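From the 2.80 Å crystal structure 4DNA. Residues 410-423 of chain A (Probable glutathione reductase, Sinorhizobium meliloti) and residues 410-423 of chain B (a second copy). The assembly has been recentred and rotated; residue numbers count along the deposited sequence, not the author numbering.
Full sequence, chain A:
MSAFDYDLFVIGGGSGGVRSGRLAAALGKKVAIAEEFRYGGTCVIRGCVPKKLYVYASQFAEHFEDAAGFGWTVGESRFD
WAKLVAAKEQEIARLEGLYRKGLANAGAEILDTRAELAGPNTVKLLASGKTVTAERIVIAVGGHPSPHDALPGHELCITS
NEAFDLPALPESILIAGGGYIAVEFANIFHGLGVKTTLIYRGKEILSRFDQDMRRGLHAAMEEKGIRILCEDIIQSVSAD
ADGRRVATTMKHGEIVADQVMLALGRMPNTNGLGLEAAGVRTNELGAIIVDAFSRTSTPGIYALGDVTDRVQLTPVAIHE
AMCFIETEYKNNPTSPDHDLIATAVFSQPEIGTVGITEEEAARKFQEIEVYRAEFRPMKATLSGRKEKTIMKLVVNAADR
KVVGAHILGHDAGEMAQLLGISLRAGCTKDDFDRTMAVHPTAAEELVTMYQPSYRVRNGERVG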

# COMPACT_ATOMS: atom_id res chain seq x y z
N HIS A 410 1.90 -2.03 -7.99
CA HIS A 410 2.21 -2.56 -6.68
C HIS A 410 1.34 -2.03 -5.61
O HIS A 410 1.28 -0.82 -5.41
CB HIS A 410 3.67 -2.32 -6.34
CG HIS A 410 4.62 -3.03 -7.27
ND1 HIS A 410 4.96 -4.33 -7.11
CD2 HIS A 410 5.29 -2.59 -8.41
CE1 HIS A 410 5.80 -4.70 -8.10
NE2 HIS A 410 6.01 -3.63 -8.89
N ASP A 411 0.64 -2.94 -4.93
CA ASP A 411 -0.15 -2.63 -3.73
C ASP A 411 -1.50 -2.00 -4.06
O ASP A 411 -2.16 -1.41 -3.19
CB ASP A 411 0.64 -1.75 -2.74
CG ASP A 411 1.96 -2.38 -2.34
OD1 ASP A 411 1.94 -3.54 -1.85
OD2 ASP A 411 3.02 -1.71 -2.52
N ALA A 412 -1.92 -2.15 -5.32
CA ALA A 412 -3.20 -1.64 -5.77
C ALA A 412 -4.36 -2.10 -4.87
O ALA A 412 -5.34 -1.37 -4.69
CB ALA A 412 -3.45 -2.05 -7.20
N GLY A 413 -4.24 -3.28 -4.29
CA GLY A 413 -5.23 -3.79 -3.36
C GLY A 413 -5.32 -3.05 -2.03
O GLY A 413 -6.41 -2.73 -1.57
N GLU A 414 -4.19 -2.77 -1.43
CA GLU A 414 -4.17 -1.99 -0.23
C GLU A 414 -4.67 -0.59 -0.48
O GLU A 414 -5.30 -0.02 0.36
CB GLU A 414 -2.78 -1.97 0.38
CG GLU A 414 -2.26 -3.35 0.73
CD GLU A 414 -2.84 -3.90 2.00
OE1 GLU A 414 -3.55 -3.18 2.69
OE2 GLU A 414 -2.56 -5.05 2.32
N MSE A 415 -4.32 -0.02 -1.61
CA MSE A 415 -4.79 1.27 -2.00
C MSE A 415 -6.25 1.32 -2.24
O MSE A 415 -6.92 2.28 -1.87
CB MSE A 415 -4.05 1.66 -3.25
CG MSE A 415 -2.80 2.37 -2.82
SE MSE A 415 -1.63 2.65 -4.35
CE MSE A 415 -2.45 4.25 -5.02
N ALA A 416 -6.77 0.29 -2.86
CA ALA A 416 -8.18 0.30 -3.15
C ALA A 416 -8.95 0.37 -1.89
O ALA A 416 -9.93 1.05 -1.82
CB ALA A 416 -8.56 -0.94 -3.91
N GLN A 417 -8.54 -0.37 -0.89
CA GLN A 417 -9.29 -0.40 0.31
C GLN A 417 -9.35 0.94 0.93
O GLN A 417 -10.39 1.40 1.28
CB GLN A 417 -8.64 -1.33 1.30
CG GLN A 417 -9.23 -1.19 2.68
CD GLN A 417 -10.42 -2.08 2.89
OE1 GLN A 417 -10.32 -3.28 2.92
NE2 GLN A 417 -11.56 -1.48 3.03
N LEU A 418 -8.22 1.62 1.00
CA LEU A 418 -8.19 2.97 1.55
C LEU A 418 -8.96 3.97 0.69
O LEU A 418 -9.82 4.69 1.20
CB LEU A 418 -6.76 3.43 1.79
CG LEU A 418 -6.00 2.53 2.76
CD1 LEU A 418 -4.53 2.87 2.73
CD2 LEU A 418 -6.55 2.64 4.17
N LEU A 419 -8.69 3.99 -0.61
CA LEU A 419 -9.49 4.80 -1.50
C LEU A 419 -11.00 4.55 -1.28
O LEU A 419 -11.80 5.48 -1.35
CB LEU A 419 -9.13 4.54 -2.95
CG LEU A 419 -7.75 4.96 -3.44
CD1 LEU A 419 -7.46 4.33 -4.80
CD2 LEU A 419 -7.64 6.47 -3.51
N GLY A 420 -11.39 3.30 -1.00
CA GLY A 420 -12.78 2.97 -0.73
C GLY A 420 -13.42 3.73 0.42
O GLY A 420 -14.61 3.99 0.43
N ILE A 421 -12.63 4.09 1.42
CA ILE A 421 -13.14 4.90 2.51
C ILE A 421 -13.48 6.27 1.95
O ILE A 421 -14.60 6.78 2.13
CB ILE A 421 -12.13 5.01 3.65
CG1 ILE A 421 -11.80 3.62 4.21
CG2 ILE A 421 -12.68 5.91 4.74
CD1 ILE A 421 -10.55 3.57 5.07
N SER A 422 -12.53 6.85 1.21
CA SER A 422 -12.72 8.18 0.62
C SER A 422 -13.94 8.24 -0.28
O SER A 422 -14.67 9.23 -0.24
CB SER A 422 -11.47 8.60 -0.16
OG SER A 422 -10.32 8.53 0.67
N LEU A 423 -14.19 7.19 -1.05
CA LEU A 423 -15.33 7.22 -1.96
C LEU A 423 -16.68 6.96 -1.28
O LEU A 423 -17.68 7.61 -1.60
CB LEU A 423 -15.11 6.30 -3.16
CG LEU A 423 -14.36 7.02 -4.29
CD1 LEU A 423 -12.88 7.19 -3.97
CD2 LEU A 423 -14.54 6.30 -5.62
N HIS B 410 4.25 -3.28 6.56
CA HIS B 410 4.49 -3.25 5.13
C HIS B 410 3.58 -2.30 4.43
O HIS B 410 2.37 -2.27 4.70
CB HIS B 410 4.41 -4.65 4.55
CG HIS B 410 5.55 -5.54 4.99
ND1 HIS B 410 6.83 -5.35 4.57
CD2 HIS B 410 5.58 -6.64 5.85
CE1 HIS B 410 7.63 -6.28 5.13
NE2 HIS B 410 6.87 -7.07 5.92
N ASP B 411 4.19 -1.48 3.56
CA ASP B 411 3.50 -0.48 2.75
C ASP B 411 2.85 0.67 3.55
O ASP B 411 1.98 1.38 3.04
CB ASP B 411 2.43 -1.14 1.86
CG ASP B 411 2.94 -2.33 1.09
OD1 ASP B 411 3.94 -2.20 0.35
OD2 ASP B 411 2.32 -3.40 1.20
N ALA B 412 3.29 0.86 4.79
CA ALA B 412 2.69 1.88 5.64
C ALA B 412 2.78 3.28 5.04
O ALA B 412 1.87 4.09 5.22
CB ALA B 412 3.32 1.85 7.02
N GLY B 413 3.86 3.58 4.33
CA GLY B 413 4.02 4.89 3.71
C GLY B 413 2.91 5.17 2.71
O GLY B 413 2.32 6.25 2.74
N GLU B 414 2.62 4.21 1.85
CA GLU B 414 1.59 4.38 0.82
C GLU B 414 0.23 4.59 1.46
O GLU B 414 -0.52 5.45 1.03
CB GLU B 414 1.54 3.18 -0.13
CG GLU B 414 2.80 2.99 -0.97
CD GLU B 414 2.88 3.91 -2.18
OE1 GLU B 414 1.89 4.62 -2.49
OE2 GLU B 414 3.95 3.92 -2.84
N MSE B 415 -0.06 3.82 2.50
CA MSE B 415 -1.28 3.97 3.28
C MSE B 415 -1.41 5.32 3.94
O MSE B 415 -2.50 5.90 3.97
CB MSE B 415 -1.19 2.89 4.34
CG MSE B 415 -1.27 1.49 3.73
SE MSE B 415 -1.70 0.26 5.21
CE MSE B 415 -1.29 -1.44 4.29
N ALA B 416 -0.31 5.84 4.46
CA ALA B 416 -0.27 7.17 5.06
C ALA B 416 -0.86 8.21 4.12
O ALA B 416 -1.72 9.00 4.51
CB ALA B 416 1.16 7.54 5.43
N GLN B 417 -0.39 8.18 2.87
CA GLN B 417 -0.87 9.07 1.84
C GLN B 417 -2.37 9.01 1.78
O GLN B 417 -3.03 10.04 1.85
CB GLN B 417 -0.34 8.66 0.47
CG GLN B 417 -0.83 9.53 -0.68
CD GLN B 417 -0.23 10.92 -0.61
OE1 GLN B 417 0.88 11.13 -1.08
NE2 GLN B 417 -0.96 11.87 -0.00
N LEU B 418 -2.91 7.82 1.64
CA LEU B 418 -4.33 7.71 1.36
C LEU B 418 -5.21 8.04 2.55
O LEU B 418 -6.29 8.62 2.36
CB LEU B 418 -4.68 6.37 0.73
CG LEU B 418 -3.94 6.15 -0.59
CD1 LEU B 418 -3.94 4.68 -0.92
CD2 LEU B 418 -4.48 7.00 -1.73
N LEU B 419 -4.74 7.72 3.75
CA LEU B 419 -5.45 8.16 4.93
C LEU B 419 -5.40 9.68 5.03
O LEU B 419 -6.37 10.33 5.46
CB LEU B 419 -4.87 7.52 6.19
CG LEU B 419 -4.90 6.00 6.23
CD1 LEU B 419 -3.76 5.49 7.10
CD2 LEU B 419 -6.24 5.46 6.70
N GLY B 420 -4.27 10.26 4.62
CA GLY B 420 -4.17 11.70 4.44
C GLY B 420 -5.43 12.35 3.88
O GLY B 420 -5.95 13.28 4.48
N ILE B 421 -5.93 11.84 2.75
CA ILE B 421 -7.16 12.35 2.13
C ILE B 421 -8.39 12.19 3.05
O ILE B 421 -9.19 13.11 3.20
CB ILE B 421 -7.47 11.66 0.79
CG1 ILE B 421 -6.23 11.62 -0.12
CG2 ILE B 421 -8.62 12.37 0.08
CD1 ILE B 421 -6.32 10.59 -1.22
N SER B 422 -8.51 11.02 3.68
CA SER B 422 -9.62 10.73 4.59
C SER B 422 -9.66 11.63 5.81
O SER B 422 -10.74 12.07 6.21
CB SER B 422 -9.58 9.26 5.01
OG SER B 422 -9.86 8.43 3.90
N LEU B 423 -8.51 11.90 6.42
CA LEU B 423 -8.48 12.80 7.57
C LEU B 423 -8.59 14.26 7.13
O LEU B 423 -9.11 15.11 7.87
CB LEU B 423 -7.23 12.57 8.41
CG LEU B 423 -7.31 11.50 9.51
CD1 LEU B 423 -7.23 10.11 8.91
CD2 LEU B 423 -6.21 11.70 10.57

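When two copies of one helix pack side by side in the same direction and in register, some residues on the shared face meet their own counterparts, so the contact depends in part on how well a residue packs against itself. The helices spanning residues 412-423 of the two chains illustrate the principle. Their N-to-C directions differ by 5°, their axes approach to 8.9 Å, and the two stretches together bury 671 Å².

Leu418 carries the largest share, with 91 Å² covered in chain A and 99 Å² in chain B. Both copies point their CA-to-CB bonds toward the other helix, and Leu418(A) CB lies 3.8 Å from Leu418(B) CB, so the two side chains meet at their bases, while their methyl branches reach other residues of the opposing helix. The CD1 methyls go to Met415: Leu418(A) CD1 lies 3.7 Å from Met415(B) CG, and Leu418(B) CD1 comes within 3.2 Å of Met415(A) CG, a tight apolar approach. The other methyl groups reach the next residue along: Leu418(A) CD2 is 3.8 Å from Leu419(B) CD2, and Leu418(B) CD2 is 3.7 Å from Leu419(A) CD2. Both leucines adopt the same m,t rotamer, which lets nearly the same pattern be built twice.

Met415, present as selenomethionine, shows where the symmetry loosens. The first two side-chain torsions occupy the m and t wells in both copies, but chi3 is p in chain A and t in chain B. The terminal methyls therefore take different courses: Met415(B) CE reaches 3.3 Å from Glu414(A) OE1, whereas in the reciprocal pair the closest approach is 4.4 Å, between Met415(A) SE and Glu414(B) OE1. The Glu414 carboxylates are hydrogen-bonded elsewhere in the structure.

Self-pairing is less comfortable for a charged residue. Asp411, just before each helix, has 51 Å² covered in chain A and 47 Å² in chain B, and Asp411(A) OD2 lies 3.1 Å from Asp411(B) OD1. Two acceptors of like charge are brought together here, so proximity alone does not make this a hydrogen bond. Neither side chain caps its own helix.

Farther along, the CA atoms of paired residues draw closer, from 7.7 Å between Asp411(A) CA and Asp411(B) CA to 5.6 Å between Ser422(A) CA and Ser422(B) CA. A hydroxyl can both donate and accept, so a serine can pair with itself: Ser422(A) OG and Ser422(B) OG form a weak hydrogen bond at 3.3 Å.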